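Local coordinates for exopolysaccharide biosynthesis protein (Pantoea stewartii subsp. stewartii DC283, PDB 6TGF) that probably hydrolyses and so modifies the exopolysaccharide of glycan biofilms, using a parallel beta-helix fold like that of bacteriophage tailspikes, at residues V271-G276 with T308-D313; F278-C283 with F318-S323; R294-M299 with I329-F334; Y304-T309 with C362-N367; R325-S330 with Q356-A361. All coordinates share one frame; numbering follows the deposited sequence.

Interactions 1, 2, 3 and 5 pair neighbouring coils at the early end of the WceF parallel beta-helix; interaction 4 bridges across an intervening strand by side chains. The centre of interaction 3 is about 8 Å from those of interactions 1 and 4; interactions 1 and 3 meet through I310 N to I333 O and Q272 OE1 to R294 NH2. Interaction 2 sits on another wall, about 11 Å from interaction 1 between centres, and reaches interaction 3 where F320 packs on I295. Interaction 4 shares T308 and T309 with interaction 1, and interaction 5 shares I329 and S330 with interaction 3. Interactions 1 and 5 are about 17 Å apart between centres. Interactions 3, 4 and 5 also touch neighbouring subunits of the trimer.

Interaction 1 of 5, residues V271-G276 with T308-D313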
# COMPACT_ATOMS: atom_id res chain seq x y z
N VAL B 271 11.06 8.40 -22.59
CA VAL B 271 10.18 9.49 -23.12
C VAL B 271 9.59 10.28 -21.94
O VAL B 271 8.78 9.71 -21.19
CB VAL B 271 9.06 8.92 -24.02
CG1 VAL B 271 8.25 10.03 -24.68
CG2 VAL B 271 9.61 7.97 -25.07
N GLN B 272 9.99 11.55 -21.80
CA GLN B 272 9.53 12.47 -20.73
C GLN B 272 8.79 13.66 -21.37
O GLN B 272 9.45 14.46 -22.05
CB GLN B 272 10.72 12.95 -19.90
CG GLN B 272 10.33 13.85 -18.73
CD GLN B 272 9.49 13.13 -17.71
OE1 GLN B 272 9.83 12.04 -17.26
NE2 GLN B 272 8.38 13.75 -17.32
N PHE B 273 7.48 13.75 -21.15
CA PHE B 273 6.63 14.92 -21.50
C PHE B 273 6.83 16.02 -20.46
O PHE B 273 6.92 15.73 -19.27
CB PHE B 273 5.15 14.56 -21.52
CG PHE B 273 4.68 13.77 -22.72
CD1 PHE B 273 4.71 12.38 -22.70
CD2 PHE B 273 4.17 14.41 -23.84
CE1 PHE B 273 4.25 11.65 -23.79
CE2 PHE B 273 3.72 13.68 -24.93
CZ PHE B 273 3.76 12.30 -24.90
N PRO B 274 6.89 17.30 -20.86
CA PRO B 274 6.69 18.40 -19.93
C PRO B 274 5.18 18.58 -19.70
O PRO B 274 4.42 17.90 -20.36
CB PRO B 274 7.35 19.60 -20.62
CG PRO B 274 7.29 19.28 -22.11
CD PRO B 274 7.16 17.77 -22.23
N ALA B 275 4.79 19.46 -18.78
CA ALA B 275 3.37 19.79 -18.49
C ALA B 275 2.74 20.42 -19.73
O ALA B 275 3.45 21.16 -20.45
CB ALA B 275 3.28 20.70 -17.29
N GLY B 276 1.46 20.11 -20.00
CA GLY B 276 0.67 20.69 -21.10
C GLY B 276 -0.09 19.64 -21.90
O GLY B 276 0.01 18.44 -21.55
N THR B 308 0.02 16.66 -17.61
CA THR B 308 0.25 16.30 -19.04
C THR B 308 -0.98 15.56 -19.59
O THR B 308 -1.35 14.53 -18.99
CB THR B 308 1.52 15.46 -19.21
OG1 THR B 308 2.62 16.22 -18.71
CG2 THR B 308 1.78 15.07 -20.65
N THR B 309 -1.57 16.07 -20.67
CA THR B 309 -2.69 15.44 -21.42
C THR B 309 -2.20 15.04 -22.81
O THR B 309 -1.66 15.91 -23.52
CB THR B 309 -3.90 16.37 -21.50
OG1 THR B 309 -4.34 16.64 -20.17
CG2 THR B 309 -5.05 15.78 -22.29
N ILE B 310 -2.37 13.77 -23.18
CA ILE B 310 -2.18 13.26 -24.57
C ILE B 310 -3.53 13.30 -25.28
O ILE B 310 -4.55 12.98 -24.63
CB ILE B 310 -1.55 11.85 -24.59
CG1 ILE B 310 -0.05 11.91 -24.26
CG2 ILE B 310 -1.80 11.16 -25.92
CD1 ILE B 310 0.56 10.57 -23.92
N VAL B 311 -3.53 13.70 -26.55
CA VAL B 311 -4.74 13.77 -27.42
C VAL B 311 -4.29 13.39 -28.84
O VAL B 311 -3.16 13.76 -29.21
CB VAL B 311 -5.40 15.16 -27.33
CG1 VAL B 311 -4.72 16.20 -28.20
CG2 VAL B 311 -6.88 15.10 -27.63
N SER B 312 -5.10 12.63 -29.58
CA SER B 312 -4.72 12.01 -30.87
C SER B 312 -5.85 12.14 -31.89
O SER B 312 -6.81 12.90 -31.62
CB SER B 312 -4.32 10.57 -30.65
OG SER B 312 -3.79 10.00 -31.84
N ASP B 313 -5.73 11.44 -33.03
CA ASP B 313 -6.61 11.57 -34.22
C ASP B 313 -7.54 10.36 -34.34
O ASP B 313 -8.50 10.44 -35.13
CB ASP B 313 -5.78 11.78 -35.49
CG ASP B 313 -4.72 10.72 -35.74
OD1 ASP B 313 -4.63 9.77 -34.93
OD2 ASP B 313 -4.00 10.84 -36.74
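In T308, a chi1 of -59° sets OG1 beside its own backbone N and CG2 anti to that N; in F273, chi1 of -75° holds CG anti to the carbonyl carbon. The two branches of T308 thereby serve different neighbours. OG1 gives a hydrogen bond to P274 O at 3.0 Å, approaching from above the carbonyl plane, and also takes one from the backbone N of A298, which leaves this buried hydroxyl gripped by two bonds. CG2 meets the root of the phenylalanine, 3.5 Å from F273 CB, with CG and CD2 a little farther off. The other end of the ring belongs to I310, whose CD1 lies 3.8 Å from F273 CZ and touches CE1 as well. Both partners cross the F273 side chain at about a right angle. In the parallel beta-helix these segments belong to successive coils, and the register is set by a parallel bridge between G276 and T308. T309 N donates to G276 O at 3.0 Å with an N-H...O angle of 162°. The same oxygen takes a CA-H...O contact from T308 CA at 3.3 Å. The F273 side chain also touches I255 of helix 252-265, and its ring meets that of F278 edge-to-face. F273 O receives a hydrogen bond from the side-chain amide nitrogen Q272 NE2 at 3.1 Å.

Interaction 2 of 5, residues F278-C283 with F318-S323; sequences FFVTGC and FVFEVS
V280 pushes its CG1 methyl into the notch between V319 and F320. On one side of the notch is V319 CG1, 3.6 Å from V280 CG1; on the other is the ring atom F320 CE1, at 4.1 Å from the same methyl. V319 CG1 is itself anti to its backbone N, chi1 177°, and rests over the centre of the F320 ring. Farther along that ring, C283 CB comes to 4.1 Å from F320 CD1. These residues belong to the wall of the parallel beta-helix where strand 318-324 receives the preceding coil, with the chain turning a corner at V319. There C283 N donates to V319 O at 2.8 Å, and E321 N donates to C283 O at 2.8 Å, nearly straight at 173°. I255 of helix 252-265 touches both V280 and C283. A water gives F318 O a hydrogen bond of 2.6 Å and C283 O a weak one.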
# COMPACT_ATOMS: atom_id res chain seq x y z
N PHE B 278 -0.61 17.72 -25.52
CA PHE B 278 0.23 17.29 -26.68
C PHE B 278 -0.60 16.45 -27.65
O PHE B 278 -1.33 15.54 -27.19
CB PHE B 278 1.46 16.52 -26.19
CG PHE B 278 2.44 17.36 -25.43
CD1 PHE B 278 2.25 17.63 -24.08
CD2 PHE B 278 3.54 17.92 -26.06
CE1 PHE B 278 3.15 18.41 -23.38
CE2 PHE B 278 4.44 18.71 -25.36
CZ PHE B 278 4.24 18.95 -24.02
N PHE B 279 -0.48 16.74 -28.95
CA PHE B 279 -1.07 15.95 -30.06
C PHE B 279 -0.06 14.89 -30.52
O PHE B 279 1.07 15.26 -30.88
CB PHE B 279 -1.49 16.86 -31.21
CG PHE B 279 -2.10 16.13 -32.38
CD1 PHE B 279 -3.30 15.44 -32.23
CD2 PHE B 279 -1.49 16.13 -33.62
CE1 PHE B 279 -3.86 14.76 -33.30
CE2 PHE B 279 -2.06 15.46 -34.69
CZ PHE B 279 -3.24 14.77 -34.53
N VAL B 280 -0.47 13.62 -30.50
CA VAL B 280 0.40 12.45 -30.81
C VAL B 280 -0.36 11.52 -31.77
O VAL B 280 -1.41 10.98 -31.36
CB VAL B 280 0.81 11.70 -29.52
CG1 VAL B 280 1.72 10.52 -29.82
CG2 VAL B 280 1.47 12.63 -28.51
N THR B 281 0.15 11.35 -32.99
CA THR B 281 -0.30 10.31 -33.96
C THR B 281 0.32 8.97 -33.55
O THR B 281 1.36 8.99 -32.86
CB THR B 281 0.05 10.68 -35.40
OG1 THR B 281 1.45 10.95 -35.47
CG2 THR B 281 -0.72 11.88 -35.91
N GLY B 282 -0.31 7.86 -33.95
CA GLY B 282 0.12 6.48 -33.64
C GLY B 282 1.63 6.30 -33.78
O GLY B 282 2.13 6.42 -34.92
N CYS B 283 2.32 6.03 -32.67
CA CYS B 283 3.77 5.74 -32.61
C CYS B 283 3.99 4.22 -32.54
O CYS B 283 3.55 3.61 -31.55
CB CYS B 283 4.42 6.41 -31.40
SG CYS B 283 4.50 8.21 -31.54
N PHE B 318 -3.72 2.02 -31.28
CA PHE B 318 -3.06 2.47 -30.02
C PHE B 318 -2.13 3.64 -30.32
O PHE B 318 -1.46 3.63 -31.37
CB PHE B 318 -2.30 1.31 -29.37
CG PHE B 318 -3.15 0.14 -28.96
CD1 PHE B 318 -3.74 0.09 -27.71
CD2 PHE B 318 -3.37 -0.92 -29.83
CE1 PHE B 318 -4.53 -0.99 -27.34
CE2 PHE B 318 -4.16 -1.99 -29.46
CZ PHE B 318 -4.74 -2.03 -28.21
N VAL B 319 -2.08 4.63 -29.42
CA VAL B 319 -1.19 5.83 -29.53
C VAL B 319 0.27 5.35 -29.45
O VAL B 319 1.12 5.95 -30.14
CB VAL B 319 -1.50 6.89 -28.46
CG1 VAL B 319 -0.55 8.08 -28.53
CG2 VAL B 319 -2.94 7.38 -28.54
N PHE B 320 0.54 4.31 -28.65
CA PHE B 320 1.89 3.70 -28.47
C PHE B 320 1.81 2.18 -28.70
O PHE B 320 1.11 1.49 -27.93
CB PHE B 320 2.42 4.03 -27.08
CG PHE B 320 2.43 5.50 -26.75
CD1 PHE B 320 3.17 6.39 -27.51
CD2 PHE B 320 1.68 6.00 -25.70
CE1 PHE B 320 3.17 7.74 -27.22
CE2 PHE B 320 1.68 7.36 -25.41
CZ PHE B 320 2.43 8.23 -26.17
N GLU B 321 2.50 1.69 -29.73
CA GLU B 321 2.68 0.24 -30.03
C GLU B 321 4.08 -0.19 -29.61
O GLU B 321 5.01 -0.09 -30.44
CB GLU B 321 2.46 -0.03 -31.53
CG GLU B 321 1.02 0.07 -31.96
CD GLU B 321 0.16 -1.14 -31.66
OE1 GLU B 321 0.61 -2.02 -30.89
OE2 GLU B 321 -0.97 -1.21 -32.19
N VAL B 322 4.24 -0.64 -28.36
CA VAL B 322 5.56 -0.98 -27.75
C VAL B 322 5.72 -2.50 -27.72
O VAL B 322 4.70 -3.22 -27.81
CB VAL B 322 5.71 -0.37 -26.34
CG1 VAL B 322 5.43 1.13 -26.35
CG2 VAL B 322 4.83 -1.06 -25.31
N SER B 323 6.97 -2.96 -27.62
CA SER B 323 7.36 -4.39 -27.45
C SER B 323 8.60 -4.45 -26.54
O SER B 323 9.72 -4.57 -27.07
CB SER B 323 7.60 -5.05 -28.78
OG SER B 323 8.02 -6.40 -28.60
O HOH W 1 0.67 3.19 -32.86

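Interaction 3 of 5, residues R294-M299 with I329-F334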
# COMPACT_ATOMS: atom_id res chain seq x y z
N ARG B 294 9.82 3.30 -20.99
CA ARG B 294 9.25 4.23 -19.98
C ARG B 294 8.63 5.42 -20.72
O ARG B 294 9.20 5.86 -21.73
CB ARG B 294 10.33 4.69 -18.99
CG ARG B 294 9.86 5.76 -18.01
CD ARG B 294 11.00 6.31 -17.19
NE ARG B 294 10.58 7.41 -16.32
CZ ARG B 294 10.38 8.67 -16.71
NH1 ARG B 294 10.54 9.02 -17.98
NH2 ARG B 294 10.00 9.58 -15.83
N ILE B 295 7.48 5.89 -20.24
CA ILE B 295 6.80 7.12 -20.74
C ILE B 295 6.07 7.76 -19.56
O ILE B 295 5.34 7.04 -18.85
CB ILE B 295 5.88 6.79 -21.94
CG1 ILE B 295 5.41 8.05 -22.66
CG2 ILE B 295 4.71 5.90 -21.53
CD1 ILE B 295 5.06 7.82 -24.11
N SER B 296 6.31 9.06 -19.32
CA SER B 296 5.82 9.79 -18.12
C SER B 296 5.49 11.24 -18.47
O SER B 296 6.22 11.84 -19.28
CB SER B 296 6.84 9.72 -17.01
OG SER B 296 6.29 10.19 -15.79
N GLY B 297 4.42 11.77 -17.87
CA GLY B 297 4.07 13.20 -17.89
C GLY B 297 4.78 13.95 -16.78
O GLY B 297 5.49 13.30 -15.99
N ALA B 298 4.59 15.28 -16.72
CA ALA B 298 5.26 16.21 -15.78
C ALA B 298 5.38 15.57 -14.39
O ALA B 298 4.33 15.33 -13.76
CB ALA B 298 4.49 17.51 -15.71
N MET B 299 6.61 15.29 -13.95
CA MET B 299 6.92 14.66 -12.64
C MET B 299 6.79 15.71 -11.53
O MET B 299 7.84 16.23 -11.07
CB MET B 299 8.33 14.06 -12.62
CG MET B 299 8.45 12.78 -13.43
SD MET B 299 10.11 12.05 -13.37
CE MET B 299 11.05 13.31 -14.24
N ILE B 329 4.29 3.46 -17.37
CA ILE B 329 3.43 4.61 -17.79
C ILE B 329 2.97 5.33 -16.52
O ILE B 329 2.44 4.65 -15.62
CB ILE B 329 2.22 4.15 -18.63
CG1 ILE B 329 2.58 3.07 -19.65
CG2 ILE B 329 1.55 5.35 -19.29
CD1 ILE B 329 1.41 2.58 -20.46
N SER B 330 3.15 6.66 -16.44
CA SER B 330 2.78 7.46 -15.24
C SER B 330 2.50 8.92 -15.61
O SER B 330 3.13 9.43 -16.55
CB SER B 330 3.84 7.34 -14.17
OG SER B 330 5.12 7.69 -14.67
N ASN B 331 1.58 9.55 -14.87
CA ASN B 331 1.31 11.01 -14.88
C ASN B 331 0.79 11.45 -16.25
O ASN B 331 1.25 12.50 -16.74
CB ASN B 331 2.55 11.80 -14.48
CG ASN B 331 3.22 11.27 -13.23
OD1 ASN B 331 2.55 10.93 -12.26
ND2 ASN B 331 4.54 11.20 -13.25
N LEU B 332 -0.15 10.71 -16.84
CA LEU B 332 -0.72 11.02 -18.18
C LEU B 332 -2.25 10.99 -18.12
O LEU B 332 -2.81 10.02 -17.58
CB LEU B 332 -0.20 10.02 -19.21
CG LEU B 332 1.28 10.15 -19.56
CD1 LEU B 332 1.75 8.95 -20.37
CD2 LEU B 332 1.56 11.44 -20.31
N ILE B 333 -2.89 12.04 -18.65
CA ILE B 333 -4.32 12.04 -19.07
C ILE B 333 -4.34 11.73 -20.57
O ILE B 333 -3.62 12.41 -21.32
CB ILE B 333 -5.01 13.39 -18.75
CG1 ILE B 333 -4.77 13.82 -17.30
CG2 ILE B 333 -6.49 13.32 -19.09
CD1 ILE B 333 -5.36 15.16 -16.94
N PHE B 334 -5.10 10.71 -20.99
CA PHE B 334 -5.37 10.41 -22.42
C PHE B 334 -6.86 10.65 -22.71
O PHE B 334 -7.70 9.86 -22.24
CB PHE B 334 -4.96 8.98 -22.80
CG PHE B 334 -5.35 8.58 -24.20
CD1 PHE B 334 -5.11 9.42 -25.28
CD2 PHE B 334 -5.96 7.36 -24.45
CE1 PHE B 334 -5.47 9.06 -26.56
CE2 PHE B 334 -6.32 6.99 -25.74
CZ PHE B 334 -6.07 7.84 -26.79
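S296 and S330 meet hydroxyl to hydroxyl, OG to OG at 3.0 Å, with either able to donate. The S296 oxygen has a further, weak partner in N301 ND2 of the second subunit, so the hydroxyl of the buried S296 is held from within its own chain and, weakly, from a neighbouring one. The backbone is paired just as regularly: S330 N donates to I295 O at 3.3 Å, and G297 N donates to S330 O at 3.0 Å with an angle of 159°. Both oxygens also take CA-H...O contacts, I295 O from I329 CA and S330 O from S296 CA, the latter at 3.1 Å. The segments are stacked coils of the parallel beta-helix, pairing I295 with I329 and S296 with S330 until the second turns a corner at N331. On the inner face I295 and I329 lie side by side, pointing the same way, their CG2 methyls 3.9 Å apart. Past the corner, L332 CD2 settles 3.8 Å from G297 N. At the other end R294 satisfies its guanidinium outside the pair: NH1 reaches I269 O, while NH2 bonds Q272 OE1 and N301 OD1 of the second subunit.

Interaction 4 of 5, residues Y304-T309 with C362-N367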
# COMPACT_ATOMS: atom_id res chain seq x y z
N TYR B 304 -4.49 13.85 -8.03
CA TYR B 304 -5.74 13.62 -8.80
C TYR B 304 -5.48 13.75 -10.31
O TYR B 304 -5.62 12.74 -11.02
CB TYR B 304 -6.84 14.58 -8.33
CG TYR B 304 -7.21 14.39 -6.88
CD1 TYR B 304 -7.85 13.24 -6.45
CD2 TYR B 304 -6.89 15.35 -5.93
CE1 TYR B 304 -8.18 13.05 -5.12
CE2 TYR B 304 -7.22 15.18 -4.60
CZ TYR B 304 -7.86 14.02 -4.19
OH TYR B 304 -8.19 13.85 -2.88
N PHE B 305 -5.12 14.95 -10.76
CA PHE B 305 -5.06 15.33 -12.20
C PHE B 305 -3.61 15.54 -12.62
O PHE B 305 -2.98 16.50 -12.19
CB PHE B 305 -5.95 16.55 -12.46
CG PHE B 305 -7.40 16.30 -12.13
CD1 PHE B 305 -8.19 15.53 -12.97
CD2 PHE B 305 -7.96 16.79 -10.97
CE1 PHE B 305 -9.52 15.29 -12.67
CE2 PHE B 305 -9.30 16.54 -10.66
CZ PHE B 305 -10.07 15.79 -11.51
N PRO B 306 -3.05 14.64 -13.46
CA PRO B 306 -1.75 14.87 -14.10
C PRO B 306 -1.70 16.19 -14.89
O PRO B 306 -2.73 16.59 -15.42
CB PRO B 306 -1.59 13.68 -15.05
CG PRO B 306 -2.46 12.59 -14.45
CD PRO B 306 -3.62 13.33 -13.81
N ALA B 307 -0.52 16.80 -14.97
CA ALA B 307 -0.28 18.10 -15.64
C ALA B 307 0.04 17.90 -17.13
O ALA B 307 0.29 18.91 -17.81
CB ALA B 307 0.84 18.84 -14.93
N THR B 308 0.02 16.66 -17.61
CA THR B 308 0.25 16.30 -19.04
C THR B 308 -0.98 15.56 -19.59
O THR B 308 -1.35 14.53 -18.99
CB THR B 308 1.52 15.46 -19.21
OG1 THR B 308 2.62 16.22 -18.71
CG2 THR B 308 1.78 15.07 -20.65
N THR B 309 -1.57 16.07 -20.67
CA THR B 309 -2.69 15.44 -21.42
C THR B 309 -2.20 15.04 -22.81
O THR B 309 -1.66 15.91 -23.52
CB THR B 309 -3.90 16.37 -21.50
OG1 THR B 309 -4.34 16.64 -20.17
CG2 THR B 309 -5.05 15.78 -22.29
N CYS B 362 -1.04 7.08 -11.61
CA CYS B 362 -1.63 8.41 -11.90
C CYS B 362 -1.99 8.51 -13.39
O CYS B 362 -1.37 9.32 -14.10
CB CYS B 362 -0.68 9.52 -11.47
SG CYS B 362 -0.28 9.46 -9.71
N LEU B 363 -2.95 7.69 -13.83
CA LEU B 363 -3.43 7.62 -15.24
C LEU B 363 -4.93 7.94 -15.27
O LEU B 363 -5.68 7.29 -14.52
CB LEU B 363 -3.17 6.23 -15.81
CG LEU B 363 -1.73 5.71 -15.71
CD1 LEU B 363 -1.63 4.30 -16.27
CD2 LEU B 363 -0.76 6.64 -16.44
N ARG B 364 -5.35 8.90 -16.10
CA ARG B 364 -6.78 9.22 -16.37
C ARG B 364 -7.11 8.84 -17.82
O ARG B 364 -6.39 9.31 -18.72
CB ARG B 364 -7.07 10.70 -16.11
CG ARG B 364 -7.03 11.09 -14.64
CD ARG B 364 -7.74 12.40 -14.34
NE ARG B 364 -9.03 12.24 -13.67
CZ ARG B 364 -9.18 11.96 -12.37
NH1 ARG B 364 -8.13 11.81 -11.59
NH2 ARG B 364 -10.39 11.84 -11.86
N PHE B 365 -8.14 8.02 -18.01
CA PHE B 365 -8.68 7.62 -19.34
C PHE B 365 -10.04 8.28 -19.55
O PHE B 365 -11.04 7.80 -18.98
CB PHE B 365 -8.75 6.09 -19.45
CG PHE B 365 -7.46 5.38 -19.14
CD1 PHE B 365 -6.38 5.49 -20.00
CD2 PHE B 365 -7.32 4.62 -17.99
CE1 PHE B 365 -5.18 4.84 -19.71
CE2 PHE B 365 -6.13 3.97 -17.71
CZ PHE B 365 -5.06 4.08 -18.57
N ASN B 366 -10.08 9.36 -20.34
CA ASN B 366 -11.30 10.13 -20.66
C ASN B 366 -11.71 9.85 -22.11
O ASN B 366 -10.88 10.11 -23.01
CB ASN B 366 -11.10 11.64 -20.45
CG ASN B 366 -10.77 12.00 -19.01
OD1 ASN B 366 -11.24 11.36 -18.08
ND2 ASN B 366 -9.96 13.03 -18.83
N ASN B 367 -12.92 9.33 -22.32
CA ASN B 367 -13.56 9.18 -23.66
C ASN B 367 -12.65 8.34 -24.57
O ASN B 367 -12.46 8.73 -25.74
CB ASN B 367 -13.86 10.54 -24.29
CG ASN B 367 -14.44 11.53 -23.31
OD1 ASN B 367 -15.60 11.42 -22.92
ND2 ASN B 367 -13.63 12.50 -22.90
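Beside a corner of the parallel beta-helix, where the chain turns at C362, R364 of the strand 363-366 reaches across to the loop Y304-P306 that leads into strand 308-311. The two strands are not neighbours, since 332-335 lies between them, and side chains carry the contact. R364 NH1 lies over one face of the F305 ring, while F305 CE1 stands over one guanidinium face, 3.2 Å from R364 NE, and F305 CD1 is 3.4 Å from R364 CD, with ring and guanidinium planes inclined by 44°. A bend at chi3 of R364, 106°, swings NE toward that ring. Next to it P306 packs at a right angle, its CD 4.2 Å from R364 CG and its CG 3.5 Å from C362 O. The same arginine forms a cation-pi pair with Y387, while F305 and Y304 both meet W326 of the third subunit. At the guanidinium edge, R364 NH1 gives Y304 O a weak hydrogen bond, 2.7 Å long but bent to 125°.

Interaction 5 of 5, residues R325-S330 with Q356-A361; sequences RWVEIS and QFFRGA. With EDO (1,2-ethanediol), chain C.
F357 can be followed outward from CB, which sits 3.4 Å from W326 CD1 and close to R325 O. CG lies near W326 NE1, and F357 CD2 comes to 3.4 Å from that nitrogen, over one face of the indole. The phenyl and the five-membered ring are nearly parallel, 10° between planes, but slid apart, so this offset pair overlaps little, with centroids 4.6 Å apart. Beyond, F357 CE2 is 3.6 Å from R325 NH2, over one face of a guanidinium turned almost perpendicular to the ring. R325 reaches there because its chain is extended from CG to NE; its NH2 also gives a hydrogen bond of 3.2 Å to O1 of a 1,2-ethanediol. On the other face of the sheet, which carries V327, I329 and F358, F358 presents its edge to I329 CD1, 3.5 Å from F358 CE2, and V327 CG1 meets CD2. Backbone bonds run the length: F357 N to R325 O at 2.6 Å, a weak one from V327 N to F357 O, then R359 N to V327 O, I329 N to R359 O and A361 N to I329 O. E328 OE2 is hydrogen-bonded to G303 N of the second subunit. W326 to S330 pair with F357 to A361, the in-register parallel stacking of successive coils in a tailspike-type parallel beta-helix.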
# COMPACT_ATOMS: atom_id res chain seq x y z
N ARG B 325 10.10 -5.81 -22.35
CA ARG B 325 9.94 -6.70 -21.17
C ARG B 325 9.46 -5.87 -19.97
O ARG B 325 8.56 -6.34 -19.25
CB ARG B 325 11.25 -7.42 -20.85
CG ARG B 325 11.15 -8.41 -19.70
CD ARG B 325 12.35 -9.34 -19.59
NE ARG B 325 12.31 -10.23 -18.44
CZ ARG B 325 11.57 -11.33 -18.34
NH1 ARG B 325 10.76 -11.70 -19.32
NH2 ARG B 325 11.63 -12.06 -17.24
N TRP B 326 10.04 -4.68 -19.77
CA TRP B 326 9.69 -3.73 -18.69
C TRP B 326 9.04 -2.47 -19.29
O TRP B 326 9.63 -1.90 -20.23
CB TRP B 326 10.92 -3.38 -17.85
CG TRP B 326 11.38 -4.50 -16.97
CD1 TRP B 326 10.88 -4.85 -15.75
CD2 TRP B 326 12.45 -5.42 -17.23
NE1 TRP B 326 11.55 -5.92 -15.24
CE2 TRP B 326 12.53 -6.29 -16.13
CE3 TRP B 326 13.35 -5.59 -18.29
CZ2 TRP B 326 13.46 -7.32 -16.06
CZ3 TRP B 326 14.28 -6.61 -18.22
CH2 TRP B 326 14.33 -7.46 -17.12
N VAL B 327 7.88 -2.08 -18.76
CA VAL B 327 7.09 -0.89 -19.22
C VAL B 327 6.63 -0.10 -17.99
O VAL B 327 6.11 -0.73 -17.05
CB VAL B 327 5.90 -1.32 -20.11
CG1 VAL B 327 5.06 -0.13 -20.54
CG2 VAL B 327 6.35 -2.11 -21.32
N GLU B 328 6.81 1.22 -18.02
CA GLU B 328 6.34 2.18 -16.98
C GLU B 328 5.58 3.32 -17.67
O GLU B 328 6.20 4.03 -18.49
CB GLU B 328 7.53 2.70 -16.16
CG GLU B 328 8.39 1.60 -15.56
CD GLU B 328 9.56 2.07 -14.70
OE1 GLU B 328 10.15 3.12 -15.03
OE2 GLU B 328 9.87 1.39 -13.70
N ILE B 329 4.29 3.46 -17.37
CA ILE B 329 3.43 4.61 -17.79
C ILE B 329 2.97 5.33 -16.52
O ILE B 329 2.44 4.65 -15.62
CB ILE B 329 2.22 4.15 -18.63
CG1 ILE B 329 2.58 3.07 -19.65
CG2 ILE B 329 1.55 5.35 -19.29
CD1 ILE B 329 1.41 2.58 -20.46
N SER B 330 3.15 6.66 -16.44
CA SER B 330 2.78 7.46 -15.24
C SER B 330 2.50 8.92 -15.61
O SER B 330 3.13 9.43 -16.55
CB SER B 330 3.84 7.34 -14.17
OG SER B 330 5.12 7.69 -14.67
N GLN B 356 5.99 -10.11 -19.70
CA GLN B 356 5.88 -8.62 -19.63
C GLN B 356 5.76 -8.19 -18.17
O GLN B 356 4.98 -8.82 -17.42
CB GLN B 356 4.67 -8.13 -20.43
CG GLN B 356 4.92 -8.04 -21.92
CD GLN B 356 3.72 -7.53 -22.68
OE1 GLN B 356 2.78 -6.98 -22.11
NE2 GLN B 356 3.74 -7.72 -23.99
N PHE B 357 6.52 -7.16 -17.79
CA PHE B 357 6.40 -6.41 -16.51
C PHE B 357 5.77 -5.05 -16.81
O PHE B 357 6.16 -4.44 -17.83
CB PHE B 357 7.77 -6.26 -15.84
CG PHE B 357 8.38 -7.53 -15.33
CD1 PHE B 357 8.10 -7.99 -14.06
CD2 PHE B 357 9.26 -8.27 -16.11
CE1 PHE B 357 8.66 -9.17 -13.58
CE2 PHE B 357 9.82 -9.44 -15.63
CZ PHE B 357 9.52 -9.89 -14.37
N PHE B 358 4.82 -4.61 -15.99
CA PHE B 358 4.08 -3.33 -16.18
C PHE B 358 3.89 -2.62 -14.83
O PHE B 358 3.43 -3.26 -13.87
CB PHE B 358 2.73 -3.57 -16.86
CG PHE B 358 2.00 -2.31 -17.25
CD1 PHE B 358 1.11 -1.71 -16.38
CD2 PHE B 358 2.22 -1.72 -18.48
CE1 PHE B 358 0.44 -0.55 -16.73
CE2 PHE B 358 1.55 -0.55 -18.83
CZ PHE B 358 0.66 0.03 -17.96
N ARG B 359 4.25 -1.33 -14.79
CA ARG B 359 3.95 -0.40 -13.67
C ARG B 359 3.19 0.81 -14.23
O ARG B 359 3.74 1.48 -15.12
CB ARG B 359 5.24 0.01 -12.95
CG ARG B 359 5.81 -1.07 -12.04
CD ARG B 359 7.03 -0.61 -11.27
NE ARG B 359 6.71 0.45 -10.32
CZ ARG B 359 6.15 0.26 -9.12
NH1 ARG B 359 5.82 -0.96 -8.71
NH2 ARG B 359 5.91 1.29 -8.34
N GLY B 360 1.98 1.04 -13.73
CA GLY B 360 1.13 2.21 -14.04
C GLY B 360 0.78 2.99 -12.78
O GLY B 360 0.46 2.34 -11.77
N ALA B 361 0.85 4.32 -12.84
CA ALA B 361 0.56 5.22 -11.70
C ALA B 361 0.03 6.57 -12.22
O ALA B 361 0.62 7.11 -13.17
CB ALA B 361 1.79 5.41 -10.86
C1 EDO C . 15.03 -10.98 -14.86
O1 EDO C . 13.67 -10.71 -15.13
C2 EDO C . 15.89 -9.77 -14.91
O2 EDO C . 17.03 -9.82 -14.07